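PDB 6I5S: bottromycin amidohydrolase, which probably hydrolyses an amide of a thiazoline-bearing bottromycin precursor at its two-zinc centre, acting as gatekeeper of the biosynthetic pathway. Local coordinates for residues Ala127-His130 with His134-Leu137; Val129-Ala132 with Pro138-Trp141; Met389-His392 with Gly398-Asp401. All coordinates share one frame; numbering follows the deposited sequence.

Interactions 1 and 2 start from the same end of helix 121-132 and share His130, whose ring touches both the loop before strand 139-142 and the strand itself. Interaction 1 is buried and mostly apolar, with one backbone bond. Interaction 2 is half buried and brings arginine chains to the imidazole and to each other. Interaction 3 is a small surface contact within the loop that leads into strand 402-405, where a tryptophan meets an arginine whose salt bridge is internal to 398-401. It meets interaction 2 where Trp391 packs on Arg139 and where Arg399 comes close to Arg139. Hydrocarbon dominates the buried contact, and charge the more exposed ones.

Interaction 1: Ala127-His130 with His134-Leu137; sequences AGVH and HAVL
The N-H of His134 reaches back to the carbonyl O of Val129, with N and O 3.2 Å apart and an N-H...O angle of 161°. The donor lies in the carbonyl plane, and the bond links the end of the helix to the chain that leaves it. Beneath this bond, Val129 CG1 does most of the packing. Set anti to its own nitrogen (chi1 168°), it meets Ala135 CB at 3.7 Å and comes within 4.1 Å of Leu137 CD2. The small methyl of Ala135 suits this spot, since it also touches Leu28 of helix 23-31.

Leu137 approaches His130 with one methyl. Its CG sits between the nitrogen and carbonyl carbon (chi1 40°), a crowded position. From there CD1 comes up to the imidazole, 3.3 Å from His130 CD2 and 3.4 Å from His130 CB. The same carbon, His130 CD2, faces Leu137 O at 3.0 Å, with the oxygen at the ring edge near its plane. NE2 is badly angled toward that oxygen, but the C-H of CD2 may be weakly favourable there.

The N-H of Ala135 is buried here without a partner, probably a small cost offset by the apolar packing around it. One backbone bond spans the turn out of the helix, while methyl-to-methyl packing and the Leu137 methyl against His130 supply most of the rest.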
loop_
_atom_site.group_PDB
_atom_site.type_symbol
_atom_site.label_atom_id
_atom_site.label_comp_id
_atom_site.label_asym_id
_atom_site.label_seq_id
_atom_site.Cartn_x
_atom_site.Cartn_y
_atom_site.Cartn_z
ATOM N N ALA A 127 3.093 14.880 4.807
ATOM C CA ALA A 127 4.539 14.665 4.702
ATOM C C ALA A 127 5.295 15.722 5.514
ATOM O O ALA A 127 6.334 15.424 6.108
ATOM C CB ALA A 127 5.017 14.706 3.243
ATOM N N GLY A 128 4.771 16.957 5.558
ATOM C CA GLY A 128 5.437 18.006 6.355
ATOM C C GLY A 128 5.337 17.688 7.837
ATOM O O GLY A 128 6.287 17.893 8.604
ATOM N N VAL A 129 4.180 17.175 8.261
ATOM C CA VAL A 129 4.005 16.783 9.665
ATOM C C VAL A 129 4.996 15.683 10.012
ATOM O O VAL A 129 5.544 15.642 11.121
ATOM C CB VAL A 129 2.554 16.345 9.900
ATOM C CG1 VAL A 129 2.374 15.638 11.262
ATOM C CG2 VAL A 129 1.650 17.530 9.768
ATOM N N HIS A 130 5.196 14.743 9.089
ATOM C CA HIS A 130 6.199 13.695 9.284
ATOM C C HIS A 130 7.610 14.266 9.406
ATOM O O HIS A 130 8.366 13.955 10.348
ATOM C CB HIS A 130 6.105 12.718 8.105
ATOM C CG HIS A 130 6.875 11.456 8.318
ATOM N ND1 HIS A 130 8.253 11.415 8.306
ATOM C CD2 HIS A 130 6.461 10.187 8.533
ATOM C CE1 HIS A 130 8.646 10.167 8.502
ATOM N NE2 HIS A 130 7.582 9.414 8.651
ATOM N N HIS A 134 5.739 16.166 14.229
ATOM C CA HIS A 134 4.617 16.657 15.031
ATOM C C HIS A 134 3.551 15.614 15.326
ATOM O O HIS A 134 2.719 15.842 16.214
ATOM C CB HIS A 134 3.947 17.838 14.343
ATOM C CG HIS A 134 4.775 19.074 14.351
ATOM N ND1 HIS A 134 5.719 19.345 15.326
ATOM C CD2 HIS A 134 4.818 20.113 13.484
ATOM C CE1 HIS A 134 6.288 20.523 15.071
ATOM N NE2 HIS A 134 5.751 21.010 13.966
ATOM N N ALA A 135 3.554 14.492 14.596
ATOM C CA ALA A 135 2.673 13.368 14.857
ATOM C C ALA A 135 3.354 12.130 14.305
ATOM O O ALA A 135 4.118 12.205 13.337
ATOM C CB ALA A 135 1.317 13.549 14.173
ATOM N N VAL A 136 3.047 10.984 14.901
ATOM C CA VAL A 136 3.557 9.714 14.416
ATOM C C VAL A 136 2.677 9.274 13.260
ATOM O O VAL A 136 1.470 9.056 13.446
ATOM C CB VAL A 136 3.547 8.673 15.540
ATOM C CG1 VAL A 136 4.000 7.339 15.036
ATOM C CG2 VAL A 136 4.518 9.102 16.606
ATOM N N LEU A 137 3.258 9.159 12.069
ATOM C CA LEU A 137 2.446 8.707 10.943
ATOM C C LEU A 137 3.357 8.078 9.884
ATOM O O LEU A 137 4.582 8.259 9.906
ATOM C CB LEU A 137 1.602 9.860 10.379
ATOM C CG LEU A 137 2.226 11.223 10.275
ATOM C CD1 LEU A 137 3.552 11.136 9.638
ATOM C CD2 LEU A 137 1.305 12.129 9.498
#

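Interaction 2: Val129-Ala132 with Pro138-Trp141; sequences VHRA and PRPW
One face of the His130 imidazole is covered by Arg139 CD, which stands 3.6 Å from the ring centroid and 16° off the normal, a CH-pi contact offset toward the rim. Arg139 CB and the strand backbone continue along the other end of the ring, with CB 3.7 Å from His130 NE2. The arginine chain bends at its second torsion (chi2 70°), which carries CD across the imidazole and leaves the guanidinium with its edge toward His130 ND1 and CE1. Over one face of that guanidinium lies the aliphatic CG of Arg131, 3.9 Å from Arg139 CZ.

The two arginines cross at about a right angle, their guanidinium planes 74° apart. Arg131 NE and Arg139 NH2 are only 3.2 Å apart, yet both are donors, so the approach is one of like charges. Arg399 adds a third positive group; together the arginines would tend to disfavour a protonated imidazole, while Asp425, which His130 also touches, would work against this. Histidine suits the place by its flat face under Arg139 CD, and arginine by methylenes that can pack on it. With an alanine at His130, Arg139 CD would lose its aromatic face, and the guanidinium is likely to turn more freely.

Arg139 is held at its backbone by Thr112 and Tyr114 of the parallel neighbour strand. Helix 121-132 thus packs on strand 139-142 as the connection of a beta-alpha-beta unit from strand 111-116, as in the alpha/beta barrel of the amidohydrolase superfamily.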
loop_
_atom_site.group_PDB
_atom_site.type_symbol
_atom_site.label_atom_id
_atom_site.label_comp_id
_atom_site.label_asym_id
_atom_site.label_seq_id
_atom_site.Cartn_x
_atom_site.Cartn_y
_atom_site.Cartn_z
ATOM N N VAL A 129 4.180 17.175 8.261
ATOM C CA VAL A 129 4.005 16.783 9.665
ATOM C C VAL A 129 4.996 15.683 10.012
ATOM O O VAL A 129 5.544 15.642 11.121
ATOM C CB VAL A 129 2.554 16.345 9.900
ATOM C CG1 VAL A 129 2.374 15.638 11.262
ATOM C CG2 VAL A 129 1.650 17.530 9.768
ATOM N N HIS A 130 5.196 14.743 9.089
ATOM C CA HIS A 130 6.199 13.695 9.284
ATOM C C HIS A 130 7.610 14.266 9.406
ATOM O O HIS A 130 8.366 13.955 10.348
ATOM C CB HIS A 130 6.105 12.718 8.105
ATOM C CG HIS A 130 6.875 11.456 8.318
ATOM N ND1 HIS A 130 8.253 11.415 8.306
ATOM C CD2 HIS A 130 6.461 10.187 8.533
ATOM C CE1 HIS A 130 8.646 10.167 8.502
ATOM N NE2 HIS A 130 7.582 9.414 8.651
ATOM N N ARG A 131 7.988 15.131 8.471
ATOM C CA ARG A 131 9.304 15.779 8.546
ATOM C C ARG A 131 9.477 16.564 9.840
ATOM O O ARG A 131 10.581 16.620 10.394
ATOM C CB ARG A 131 9.513 16.726 7.331
ATOM C CG ARG A 131 9.618 15.985 5.995
ATOM C CD ARG A 131 9.780 16.948 4.803
ATOM N NE ARG A 131 10.034 16.254 3.533
ATOM C CZ ARG A 131 9.241 16.268 2.461
ATOM N NH1 ARG A 131 8.105 16.946 2.432
ATOM N NH2 ARG A 131 9.589 15.577 1.382
ATOM N N ALA A 132 8.414 17.244 10.291
ATOM C CA ALA A 132 8.460 18.101 11.481
ATOM C C ALA A 132 8.432 17.286 12.770
ATOM O O ALA A 132 8.698 17.828 13.846
ATOM C CB ALA A 132 7.268 19.048 11.436
ATOM N N PRO A 138 2.796 7.274 8.987
ATOM C CA PRO A 138 3.591 6.714 7.896
ATOM C C PRO A 138 3.990 7.826 6.933
ATOM O O PRO A 138 3.257 8.813 6.764
ATOM C CB PRO A 138 2.637 5.732 7.208
ATOM C CG PRO A 138 1.398 5.690 8.040
ATOM C CD PRO A 138 1.379 6.940 8.899
ATOM N N ARG A 139 5.114 7.600 6.253
ATOM C CA ARG A 139 5.611 8.595 5.301
ATOM C C ARG A 139 4.929 8.402 3.947
ATOM O O ARG A 139 4.972 7.293 3.405
ATOM C CB ARG A 139 7.117 8.417 5.160
ATOM C CG ARG A 139 7.844 9.426 4.228
ATOM C CD ARG A 139 7.872 10.845 4.857
ATOM N NE ARG A 139 8.767 11.730 4.111
ATOM C CZ ARG A 139 9.838 12.350 4.605
ATOM N NH1 ARG A 139 10.182 12.245 5.888
ATOM N NH2 ARG A 139 10.566 13.101 3.792
ATOM N N PRO A 140 4.340 9.451 3.352
ATOM C CA PRO A 140 3.712 9.304 2.032
ATOM C C PRO A 140 4.650 9.552 0.869
ATOM O O PRO A 140 5.627 10.314 0.943
ATOM C CB PRO A 140 2.602 10.366 2.056
ATOM C CG PRO A 140 3.183 11.478 2.948
ATOM C CD PRO A 140 4.163 10.815 3.908
ATOM N N TRP A 141 4.293 8.903 -0.252
ATOM C CA TRP A 141 4.849 9.178 -1.571
ATOM C C TRP A 141 3.637 9.567 -2.411
ATOM O O TRP A 141 2.672 8.810 -2.496
ATOM C CB TRP A 141 5.592 7.963 -2.128
ATOM C CG TRP A 141 6.256 8.060 -3.444
ATOM C CD1 TRP A 141 7.589 8.270 -3.659
ATOM C CD2 TRP A 141 5.669 7.920 -4.740
ATOM N NE1 TRP A 141 7.872 8.257 -4.985
ATOM C CE2 TRP A 141 6.711 8.048 -5.676
ATOM C CE3 TRP A 141 4.366 7.721 -5.202
ATOM C CZ2 TRP A 141 6.484 7.997 -7.044
ATOM C CZ3 TRP A 141 4.148 7.621 -6.568
ATOM C CH2 TRP A 141 5.197 7.784 -7.468
#

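Interaction 3: Met389-His392 with Gly398-Asp401; sequences MGWH and GRAD
Trp391 and Arg399 meet through a single approach, Trp391 CZ3 to Arg399 NH2 at 3.5 Å, just beyond a Schellman motif that closes helix 383-388. Gly390 makes that turn with positive phi, where a side chain would jam against the carbonyl O of Met389, reason enough for a glycine in this conformation.

The firm part lies within each segment. Met389 CE sits over one face of the indole, 3.5 Å above its plane and displaced toward the rim, and Tyr386 and Ala113 also touch the tryptophan, whose broad, largely apolar ring suits such a place. On the other segment Arg399 NE donates to Asp401 OD2 at 2.6 Å, with an N-H...O angle of 157°, in a salt bridge. The donor meets the carboxylate on its syn side, somewhat out of the carboxylate plane, and the acceptor is close to the guanidinium plane. A bend at the third torsion of Arg399 (chi3 56°) turns its head back to Asp401. Arginine suits the site because its charge pairs with Asp401 while its head edges up to the indole. The carboxylate is gripped twice, for Asp401 OD1 accepts a bond from Asp425 N, which probably fixes its rotation.

The loose part is the contact between the segments. Little surface is buried, and the ring and guanidinium planes stand 89° apart, with Trp391 CZ3 at the guanidinium edge: a brush, not a stack. Outside, His392 is exposed and poorly ordered. By contrast, Ala400 centres an inverse gamma turn, in which Asp401 N makes a weak hydrogen bond to Arg399 O at 2.9 Å.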
loop_
_atom_site.group_PDB
_atom_site.type_symbol
_atom_site.label_atom_id
_atom_site.label_comp_id
_atom_site.label_asym_id
_atom_site.label_seq_id
_atom_site.Cartn_x
_atom_site.Cartn_y
_atom_site.Cartn_z
ATOM N N MET A 389 9.893 3.852 -5.130
ATOM C CA MET A 389 9.696 5.232 -4.665
ATOM C C MET A 389 10.921 6.105 -4.798
ATOM O O MET A 389 10.847 7.330 -4.535
ATOM C CB MET A 389 9.261 5.209 -3.206
ATOM C CG MET A 389 7.857 4.651 -2.989
ATOM S SD MET A 389 7.224 4.806 -1.287
ATOM C CE MET A 389 8.406 3.805 -0.374
ATOM N N GLY A 390 12.058 5.537 -5.177
ATOM C CA GLY A 390 13.230 6.353 -5.350
ATOM C C GLY A 390 13.909 6.686 -4.049
ATOM O O GLY A 390 14.718 7.623 -4.004
ATOM N N TRP A 391 13.583 5.964 -2.986
ATOM C CA TRP A 391 14.188 6.160 -1.666
ATOM C C TRP A 391 15.369 5.212 -1.580
ATOM O O TRP A 391 15.198 4.020 -1.316
ATOM C CB TRP A 391 13.206 5.859 -0.537
ATOM C CG TRP A 391 11.982 6.730 -0.510
ATOM C CD1 TRP A 391 11.695 7.757 -1.351
ATOM C CD2 TRP A 391 10.905 6.672 0.439
ATOM N NE1 TRP A 391 10.498 8.337 -0.980
ATOM C CE2 TRP A 391 9.994 7.690 0.103
ATOM C CE3 TRP A 391 10.644 5.883 1.535
ATOM C CZ2 TRP A 391 8.826 7.923 0.833
ATOM C CZ3 TRP A 391 9.463 6.092 2.268
ATOM C CH2 TRP A 391 8.563 7.067 1.894
ATOM N N HIS A 392 16.575 5.733 -1.768
ATOM C CA HIS A 392 17.739 4.876 -1.958
ATOM C C HIS A 392 18.656 4.827 -0.733
ATOM O O HIS A 392 19.858 4.594 -0.864
ATOM C CB HIS A 392 18.482 5.305 -3.219
ATOM C CG HIS A 392 17.734 4.978 -4.481
ATOM N ND1 HIS A 392 17.744 5.796 -5.593
ATOM C CD2 HIS A 392 16.936 3.924 -4.796
ATOM C CE1 HIS A 392 16.993 5.257 -6.538
ATOM N NE2 HIS A 392 16.485 4.123 -6.079
ATOM N N GLY A 398 19.403 4.244 7.412
ATOM C CA GLY A 398 18.783 5.552 7.357
ATOM C C GLY A 398 17.694 5.653 8.400
ATOM O O GLY A 398 17.895 5.320 9.574
ATOM N N ARG A 399 16.508 6.072 7.977
ATOM C CA ARG A 399 15.431 6.306 8.919
ATOM C C ARG A 399 15.069 5.002 9.616
ATOM O O ARG A 399 14.976 3.935 9.016
ATOM C CB ARG A 399 14.200 6.903 8.222
ATOM C CG ARG A 399 13.052 7.272 9.187
ATOM C CD ARG A 399 11.951 8.143 8.582
ATOM N NE ARG A 399 11.351 7.558 7.379
ATOM C CZ ARG A 399 11.367 8.113 6.172
ATOM N NH1 ARG A 399 11.937 9.286 5.984
ATOM N NH2 ARG A 399 10.801 7.489 5.151
ATOM N N ALA A 400 14.855 5.089 10.913
ATOM C CA ALA A 400 14.584 3.911 11.726
ATOM C C ALA A 400 13.095 3.610 11.643
ATOM O O ALA A 400 12.296 3.942 12.525
ATOM C CB ALA A 400 15.052 4.145 13.151
ATOM N N ASP A 401 12.729 3.004 10.524
ATOM C CA ASP A 401 11.410 2.468 10.254
ATOM C C ASP A 401 11.561 0.939 10.202
ATOM O O ASP A 401 12.043 0.390 9.206
ATOM C CB ASP A 401 10.879 2.966 8.911
ATOM C CG ASP A 401 10.638 4.466 8.837
ATOM O OD1 ASP A 401 10.312 5.142 9.847
ATOM O OD2 ASP A 401 10.770 4.996 7.695
#